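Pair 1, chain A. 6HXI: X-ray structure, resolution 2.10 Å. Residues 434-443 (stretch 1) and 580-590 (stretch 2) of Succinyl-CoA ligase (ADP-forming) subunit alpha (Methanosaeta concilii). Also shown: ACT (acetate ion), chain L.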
# COMPACT_ATOMS: atom_id res chain seq x y z
N ASP A 434 0.50 11.37 -4.52
CA ASP A 434 1.58 11.85 -3.67
C ASP A 434 2.73 10.82 -3.68
O ASP A 434 2.52 9.69 -4.11
CB ASP A 434 1.04 12.07 -2.22
CG ASP A 434 0.47 10.80 -1.63
OD1 ASP A 434 -0.65 10.39 -2.04
OD2 ASP A 434 1.19 10.14 -0.90
N LEU A 435 3.93 11.22 -3.21
CA LEU A 435 5.09 10.37 -3.16
C LEU A 435 4.84 9.02 -2.44
O LEU A 435 5.22 7.98 -2.95
CB LEU A 435 6.29 11.14 -2.50
CG LEU A 435 7.69 10.49 -2.61
CD1 LEU A 435 8.80 11.53 -2.41
CD2 LEU A 435 7.91 9.40 -1.52
N ILE A 436 4.29 9.06 -1.25
CA ILE A 436 4.06 7.86 -0.39
C ILE A 436 3.15 6.85 -1.02
O ILE A 436 3.47 5.67 -0.94
CB ILE A 436 3.59 8.23 1.05
CG1 ILE A 436 4.69 8.97 1.82
CG2 ILE A 436 3.00 7.02 1.86
CD1 ILE A 436 5.96 8.23 2.06
N SER A 437 2.01 7.28 -1.60
CA SER A 437 1.07 6.37 -2.27
C SER A 437 1.74 5.74 -3.46
O SER A 437 1.57 4.55 -3.72
CB SER A 437 -0.17 7.12 -2.77
OG SER A 437 -0.83 7.67 -1.66
N SER A 438 2.39 6.59 -4.28
CA SER A 438 3.11 6.14 -5.47
C SER A 438 4.22 5.15 -5.10
O SER A 438 4.38 4.15 -5.79
CB SER A 438 3.71 7.34 -6.22
OG SER A 438 2.67 8.20 -6.63
N LEU A 439 4.95 5.40 -4.02
CA LEU A 439 6.00 4.48 -3.55
C LEU A 439 5.45 3.12 -3.20
O LEU A 439 5.95 2.12 -3.70
CB LEU A 439 6.76 5.09 -2.35
CG LEU A 439 7.76 4.15 -1.64
CD1 LEU A 439 8.96 3.79 -2.56
CD2 LEU A 439 8.24 4.80 -0.36
N CYS A 440 4.41 3.09 -2.34
CA CYS A 440 3.77 1.81 -2.00
C CYS A 440 3.16 1.12 -3.19
O CYS A 440 3.16 -0.10 -3.23
CB CYS A 440 2.75 2.01 -0.89
SG CYS A 440 3.50 2.69 0.60
N SER A 441 2.59 1.86 -4.13
CA SER A 441 2.06 1.23 -5.37
C SER A 441 3.21 0.40 -6.03
O SER A 441 2.97 -0.71 -6.44
CB SER A 441 1.56 2.27 -6.36
OG SER A 441 0.81 1.60 -7.37
N GLY A 442 4.44 0.97 -6.08
CA GLY A 442 5.65 0.33 -6.61
C GLY A 442 6.16 -0.80 -5.72
O GLY A 442 6.42 -1.91 -6.19
N LEU A 443 6.22 -0.57 -4.42
CA LEU A 443 6.73 -1.59 -3.48
C LEU A 443 5.90 -2.84 -3.41
O LEU A 443 6.43 -3.91 -3.12
CB LEU A 443 6.89 -0.98 -2.07
CG LEU A 443 7.98 0.03 -1.84
CD1 LEU A 443 7.92 0.57 -0.45
CD2 LEU A 443 9.34 -0.57 -1.97
N ARG A 580 15.67 -0.54 -3.19
CA ARG A 580 14.92 -0.17 -4.40
C ARG A 580 13.95 1.02 -4.14
O ARG A 580 13.59 1.71 -5.09
CB ARG A 580 14.25 -1.39 -5.05
CG ARG A 580 13.52 -1.16 -6.39
CD ARG A 580 14.40 -0.48 -7.45
NE ARG A 580 15.61 -1.29 -7.62
CZ ARG A 580 15.72 -2.30 -8.46
NH1 ARG A 580 16.81 -3.04 -8.47
NH2 ARG A 580 14.75 -2.55 -9.33
N SER A 581 13.69 1.39 -2.87
CA SER A 581 12.87 2.55 -2.50
C SER A 581 13.50 3.81 -2.99
O SER A 581 12.81 4.75 -3.32
CB SER A 581 12.73 2.64 -0.98
OG SER A 581 11.69 1.72 -0.72
N ILE A 582 14.81 3.85 -2.94
CA ILE A 582 15.58 4.97 -3.41
C ILE A 582 15.25 5.27 -4.86
O ILE A 582 15.04 6.42 -5.16
CB ILE A 582 17.13 4.71 -3.25
CG1 ILE A 582 17.50 4.60 -1.76
CG2 ILE A 582 17.93 5.85 -3.89
CD1 ILE A 582 18.92 3.98 -1.46
N GLY A 583 15.38 4.28 -5.75
CA GLY A 583 15.11 4.52 -7.17
C GLY A 583 13.62 4.73 -7.43
O GLY A 583 13.24 5.52 -8.30
N LEU A 584 12.78 4.11 -6.61
CA LEU A 584 11.29 4.29 -6.74
C LEU A 584 10.91 5.75 -6.45
O LEU A 584 10.30 6.38 -7.29
CB LEU A 584 10.47 3.31 -5.90
CG LEU A 584 9.99 1.95 -6.47
CD1 LEU A 584 10.97 1.27 -7.39
CD2 LEU A 584 9.59 1.01 -5.34
N ILE A 585 11.39 6.30 -5.34
CA ILE A 585 11.22 7.72 -4.95
C ILE A 585 11.83 8.61 -6.08
O ILE A 585 11.21 9.56 -6.53
CB ILE A 585 11.89 7.98 -3.57
CG1 ILE A 585 11.04 7.26 -2.43
CG2 ILE A 585 11.97 9.50 -3.30
CD1 ILE A 585 11.76 6.99 -1.09
N GLY A 586 13.02 8.26 -6.53
CA GLY A 586 13.66 8.96 -7.65
C GLY A 586 12.75 9.05 -8.88
O GLY A 586 12.52 10.14 -9.43
N HIS A 587 12.23 7.94 -9.33
CA HIS A 587 11.34 7.93 -10.53
C HIS A 587 10.00 8.70 -10.31
O HIS A 587 9.53 9.44 -11.17
CB HIS A 587 11.02 6.47 -10.91
CG HIS A 587 12.20 5.80 -11.58
ND1 HIS A 587 12.67 6.25 -12.77
CD2 HIS A 587 12.91 4.72 -11.19
CE1 HIS A 587 13.69 5.46 -13.08
NE2 HIS A 587 13.87 4.52 -12.15
N ILE A 588 9.43 8.58 -9.13
CA ILE A 588 8.19 9.34 -8.81
C ILE A 588 8.44 10.85 -8.94
O ILE A 588 7.62 11.54 -9.52
CB ILE A 588 7.79 8.99 -7.35
CG1 ILE A 588 7.27 7.54 -7.26
CG2 ILE A 588 6.81 10.05 -6.81
CD1 ILE A 588 7.36 6.97 -5.83
N LEU A 589 9.56 11.35 -8.34
CA LEU A 589 9.96 12.76 -8.33
C LEU A 589 10.31 13.25 -9.73
O LEU A 589 9.99 14.39 -10.07
CB LEU A 589 11.17 12.98 -7.38
CG LEU A 589 10.91 12.80 -5.87
CD1 LEU A 589 12.22 12.70 -5.11
CD2 LEU A 589 10.06 13.93 -5.28
N ASP A 590 10.94 12.38 -10.52
CA ASP A 590 11.33 12.64 -11.90
C ASP A 590 10.08 12.94 -12.74
O ASP A 590 10.07 13.92 -13.46
CB ASP A 590 12.14 11.47 -12.47
CG ASP A 590 12.84 11.73 -13.81
OD1 ASP A 590 13.17 12.89 -14.09
OD2 ASP A 590 13.11 10.76 -14.55
C ACT L . 15.79 -5.92 -10.63
O ACT L . 17.00 -5.91 -11.02
OXT ACT L . 15.00 -4.95 -10.77
CH3 ACT L . 15.23 -7.21 -9.95

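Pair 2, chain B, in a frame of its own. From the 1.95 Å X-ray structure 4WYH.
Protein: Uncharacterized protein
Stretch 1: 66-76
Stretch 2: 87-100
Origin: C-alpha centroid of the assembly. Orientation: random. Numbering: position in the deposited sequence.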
# COMPACT_ATOMS: atom_id res chain seq x y z
N ASN B 66 -11.68 8.28 -3.72
CA ASN B 66 -12.08 7.82 -5.04
C ASN B 66 -10.95 7.41 -5.95
O ASN B 66 -9.79 7.54 -5.59
CB ASN B 66 -12.97 8.89 -5.67
CG ASN B 66 -14.26 9.10 -4.86
OD1 ASN B 66 -14.56 10.23 -4.44
ND2 ASN B 66 -15.03 8.04 -4.70
N GLU B 67 -11.28 6.84 -7.09
CA GLU B 67 -10.29 6.18 -7.91
C GLU B 67 -9.10 7.07 -8.31
O GLU B 67 -7.95 6.64 -8.27
CB GLU B 67 -10.95 5.57 -9.17
CG GLU B 67 -11.83 4.34 -8.86
CD GLU B 67 -13.27 4.64 -8.37
OE1 GLU B 67 -13.56 5.74 -7.83
OE2 GLU B 67 -14.15 3.75 -8.53
N ASP B 68 -9.38 8.30 -8.70
CA ASP B 68 -8.32 9.20 -9.15
C ASP B 68 -7.34 9.49 -8.00
O ASP B 68 -6.15 9.33 -8.18
CB ASP B 68 -8.89 10.47 -9.72
CG ASP B 68 -9.50 10.25 -11.06
OD1 ASP B 68 -9.06 9.30 -11.76
OD2 ASP B 68 -10.42 10.99 -11.44
N GLU B 69 -7.84 9.82 -6.82
CA GLU B 69 -6.96 10.05 -5.71
C GLU B 69 -6.16 8.81 -5.32
O GLU B 69 -5.02 8.92 -4.95
CB GLU B 69 -7.74 10.63 -4.53
CG GLU B 69 -6.86 10.83 -3.30
CD GLU B 69 -7.57 11.46 -2.11
OE1 GLU B 69 -8.75 11.85 -2.18
OE2 GLU B 69 -6.90 11.56 -1.06
N ALA B 70 -6.79 7.64 -5.35
CA ALA B 70 -6.10 6.41 -4.97
C ALA B 70 -4.97 6.21 -5.92
O ALA B 70 -3.88 5.90 -5.52
CB ALA B 70 -7.09 5.24 -4.99
N LEU B 71 -5.24 6.37 -7.20
CA LEU B 71 -4.24 6.16 -8.20
C LEU B 71 -3.03 7.04 -8.00
O LEU B 71 -1.91 6.58 -8.07
CB LEU B 71 -4.84 6.30 -9.61
CG LEU B 71 -3.81 6.24 -10.74
CD1 LEU B 71 -3.15 4.89 -10.85
CD2 LEU B 71 -4.42 6.65 -12.08
N GLN B 72 -3.24 8.31 -7.72
CA GLN B 72 -2.13 9.23 -7.59
C GLN B 72 -1.38 8.91 -6.34
O GLN B 72 -0.18 8.86 -6.36
CB GLN B 72 -2.64 10.69 -7.57
CG GLN B 72 -1.52 11.69 -7.40
CD GLN B 72 -0.43 11.57 -8.46
OE1 GLN B 72 -0.72 11.33 -9.64
NE2 GLN B 72 0.83 11.75 -8.05
N THR B 73 -2.07 8.65 -5.25
CA THR B 73 -1.44 8.31 -3.99
C THR B 73 -0.54 7.05 -4.06
O THR B 73 0.59 7.03 -3.53
CB THR B 73 -2.55 8.06 -2.95
OG1 THR B 73 -3.32 9.28 -2.83
CG2 THR B 73 -1.92 7.70 -1.61
N LEU B 74 -1.08 6.02 -4.74
CA LEU B 74 -0.36 4.76 -4.91
C LEU B 74 0.86 4.93 -5.79
O LEU B 74 1.92 4.35 -5.52
CB LEU B 74 -1.33 3.70 -5.47
CG LEU B 74 -2.45 3.33 -4.52
CD1 LEU B 74 -3.50 2.45 -5.16
CD2 LEU B 74 -1.85 2.68 -3.29
N LYS B 75 0.70 5.67 -6.89
CA LYS B 75 1.83 5.91 -7.80
C LYS B 75 2.97 6.75 -7.16
O LYS B 75 4.15 6.37 -7.26
CB LYS B 75 1.33 6.56 -9.11
CG LYS B 75 2.32 6.44 -10.21
CD LYS B 75 2.15 7.60 -11.18
CE LYS B 75 1.18 7.27 -12.28
NZ LYS B 75 1.29 8.33 -13.32
N GLU B 76 2.60 7.80 -6.45
CA GLU B 76 3.52 8.65 -5.66
C GLU B 76 4.27 7.87 -4.62
O GLU B 76 5.46 8.04 -4.54
CB GLU B 76 2.77 9.67 -4.86
CG GLU B 76 2.67 10.95 -5.49
CD GLU B 76 1.68 11.81 -4.75
OE1 GLU B 76 0.96 11.41 -3.77
OE2 GLU B 76 1.59 12.89 -5.24
N TYR B 87 2.87 -0.07 -13.80
CA TYR B 87 1.83 0.25 -14.80
C TYR B 87 0.62 0.90 -14.18
O TYR B 87 0.08 0.39 -13.18
CB TYR B 87 1.34 -1.05 -15.50
CG TYR B 87 2.36 -1.73 -16.39
CD1 TYR B 87 2.28 -1.64 -17.80
CD2 TYR B 87 3.43 -2.47 -15.85
CE1 TYR B 87 3.22 -2.30 -18.62
CE2 TYR B 87 4.37 -3.10 -16.67
CZ TYR B 87 4.25 -3.05 -18.04
OH TYR B 87 5.20 -3.70 -18.82
N GLU B 88 0.16 1.98 -14.80
CA GLU B 88 -1.10 2.57 -14.43
C GLU B 88 -2.24 1.56 -14.59
O GLU B 88 -3.15 1.56 -13.82
CB GLU B 88 -1.45 3.81 -15.21
CG GLU B 88 -0.79 5.04 -14.60
CD GLU B 88 -1.33 6.35 -15.17
OE1 GLU B 88 -2.31 6.34 -15.94
OE2 GLU B 88 -0.75 7.37 -14.83
N SER B 89 -2.18 0.75 -15.62
CA SER B 89 -3.25 -0.21 -15.87
C SER B 89 -3.30 -1.23 -14.69
O SER B 89 -4.41 -1.60 -14.22
CB SER B 89 -3.02 -0.88 -17.23
OG SER B 89 -2.05 -1.90 -17.09
N TRP B 90 -2.14 -1.62 -14.15
CA TRP B 90 -2.11 -2.48 -12.96
C TRP B 90 -2.79 -1.74 -11.77
O TRP B 90 -3.66 -2.28 -11.12
CB TRP B 90 -0.69 -2.88 -12.61
CG TRP B 90 -0.57 -3.84 -11.54
CD1 TRP B 90 -0.70 -5.22 -11.67
CD2 TRP B 90 -0.23 -3.60 -10.18
NE1 TRP B 90 -0.48 -5.82 -10.46
CE2 TRP B 90 -0.19 -4.85 -9.53
CE3 TRP B 90 0.08 -2.46 -9.45
CZ2 TRP B 90 0.13 -4.97 -8.19
CZ3 TRP B 90 0.38 -2.61 -8.09
CH2 TRP B 90 0.43 -3.85 -7.50
N LEU B 91 -2.39 -0.51 -11.53
CA LEU B 91 -2.91 0.27 -10.38
C LEU B 91 -4.41 0.48 -10.45
O LEU B 91 -5.09 0.30 -9.48
CB LEU B 91 -2.19 1.58 -10.25
CG LEU B 91 -0.72 1.47 -9.82
CD1 LEU B 91 0.04 2.80 -9.96
CD2 LEU B 91 -0.61 0.95 -8.38
N LYS B 92 -4.91 0.85 -11.63
CA LYS B 92 -6.31 1.02 -11.83
C LYS B 92 -7.06 -0.29 -11.63
O LYS B 92 -8.10 -0.32 -10.96
CB LYS B 92 -6.63 1.55 -13.22
CG LYS B 92 -5.99 2.87 -13.54
CD LYS B 92 -6.45 3.33 -14.93
CE LYS B 92 -6.03 4.75 -15.24
NZ LYS B 92 -6.22 4.92 -16.72
N SER B 93 -6.53 -1.38 -12.18
CA SER B 93 -7.14 -2.70 -11.93
C SER B 93 -7.18 -3.11 -10.44
O SER B 93 -8.18 -3.62 -9.95
CB SER B 93 -6.43 -3.76 -12.73
OG SER B 93 -6.95 -5.05 -12.40
N VAL B 94 -6.09 -2.92 -9.71
CA VAL B 94 -6.12 -3.17 -8.28
C VAL B 94 -7.20 -2.39 -7.55
O VAL B 94 -7.93 -2.94 -6.72
CB VAL B 94 -4.76 -2.82 -7.66
CG1 VAL B 94 -4.81 -2.95 -6.14
CG2 VAL B 94 -3.63 -3.68 -8.24
N ILE B 95 -7.22 -1.07 -7.78
CA ILE B 95 -8.16 -0.15 -7.14
C ILE B 95 -9.58 -0.61 -7.45
O ILE B 95 -10.37 -0.71 -6.54
CB ILE B 95 -7.97 1.31 -7.62
CG1 ILE B 95 -6.64 1.87 -7.12
CG2 ILE B 95 -9.16 2.19 -7.22
CD1 ILE B 95 -6.20 3.05 -7.96
N ASN B 96 -9.87 -0.90 -8.72
CA ASN B 96 -11.22 -1.38 -9.06
C ASN B 96 -11.53 -2.69 -8.38
O ASN B 96 -12.62 -2.83 -7.84
CB ASN B 96 -11.33 -1.58 -10.56
CG ASN B 96 -12.75 -1.94 -10.98
OD1 ASN B 96 -13.62 -1.06 -11.00
ND2 ASN B 96 -12.99 -3.19 -11.33
N GLY B 97 -10.59 -3.66 -8.42
CA GLY B 97 -10.82 -5.00 -7.81
C GLY B 97 -11.08 -4.96 -6.30
O GLY B 97 -11.97 -5.66 -5.78
N VAL B 98 -10.27 -4.19 -5.57
CA VAL B 98 -10.43 -4.10 -4.11
C VAL B 98 -11.69 -3.38 -3.76
O VAL B 98 -12.33 -3.71 -2.74
CB VAL B 98 -9.25 -3.45 -3.36
CG1 VAL B 98 -7.98 -4.19 -3.62
CG2 VAL B 98 -9.10 -1.93 -3.55
N LYS B 99 -12.06 -2.38 -4.56
CA LYS B 99 -13.33 -1.68 -4.36
C LYS B 99 -14.51 -2.59 -4.57
O LYS B 99 -15.48 -2.54 -3.80
CB LYS B 99 -13.46 -0.46 -5.29
CG LYS B 99 -14.73 0.39 -5.05
CD LYS B 99 -14.76 1.63 -5.94
CE LYS B 99 -15.90 2.58 -5.61
NZ LYS B 99 -15.67 3.35 -4.34
N LYS B 100 -14.48 -3.36 -5.63
CA LYS B 100 -15.58 -4.28 -5.92
C LYS B 100 -15.79 -5.34 -4.84
O LYS B 100 -16.94 -5.62 -4.46
CB LYS B 100 -15.37 -4.96 -7.28
CG LYS B 100 -15.76 -4.08 -8.43
CD LYS B 100 -16.21 -4.85 -9.65
CE LYS B 100 -16.23 -3.93 -10.86
NZ LYS B 100 -17.28 -4.43 -11.76
O HOH W 1 -15.76 5.87 -6.00

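In both pairs two helices of one chain cross at a steep angle, their N-to-C directions 128° apart in pair 1 and 127° in pair 2, with axes that approach to 9.5 Å and 9.8 Å. The backbones superpose with an RMSD of 0.3 Å over 14 central residues. The register is the same: Leu A439 lies across from Leu A584 (CA to CA 6.2 Å) as Leu B71 does from Leu B91 (CA to CA 6.4 Å), and one turn away Leu A435 faces Ile A588 as Glu B67 faces Ile B95.

Three matched positions keep both residue type and placement. Leu A439 and Leu B71 share the chi1 t, chi2 p rotamer, and each is a knob in a hole of four residues on the partner helix. CD1 of Leu A439 reaches CB of Leu A584 at 3.7 Å, and CD1 of Leu B71 reaches CB of Leu B91 at 3.5 Å. Ile A588 and Ile B95, both m, t and both directed toward the other helix, fill the next turn. Their CD1 atoms rest against backbone as well as side chains: CD1 of Ile A588 lies 3.4 Å from N of Leu A439, and CD1 of Ile B95 lies 3.5 Å from N of Leu B71. The same methyl also meets the short side chain of the preceding residue: CB of Ser A438 is 3.7 Å from CD1 of Ile A588, and CB of Ala B70 is 3.8 Å from CD1 of Ile B95. The serine hydroxyl is occupied within its own helix, where OG of Ser A438 donates to O of Asp A434 (2.9 Å).

Around this common centre the solutions diverge. Gly A442 corresponds to Leu B74. In pair 1 CD2 of Leu A584 comes to 3.9 Å from C of Gly A442, and a CB on the glycine would be only 3.2 Å from that methyl. Leu A584 has chi1 -91° and chi2 37°, Leu B91 is m, t, yet their side-chain centres lie within 0.2 Å of each other; CD2 of Leu B91 is 4.1 Å from CB of Leu B74, whose CD1 packs 3.7 Å from CG1 of Ile B95.

The flanks differ in chemistry. Pair 1 is buried and largely apolar: CD1 of Leu A435 contacts CG2 of Ile A585 and CD2 of Leu A589, both at 3.9 Å, and CD2 of Leu A443 lies 3.5 Å from OG of Ser A581. No hydrogen bond joins the two stretches. In pair 2 the matched positions Leu A443 and Ser A581 correspond to Lys B75 and Glu B88, joined by a hydrogen-bonded salt bridge (NZ to OE2, 2.7 Å). At the other end Glu B67 occupies the position of Leu A435 and still lends its CG to CG2 of Ile B95 (3.8 Å). Within pair 2, a water links OE1 of Glu B67 (2.9 Å from the water O) to NZ of Lys B99 (3.0 Å from the same O). Long, charged side chains thus border the apolar centre of pair 2.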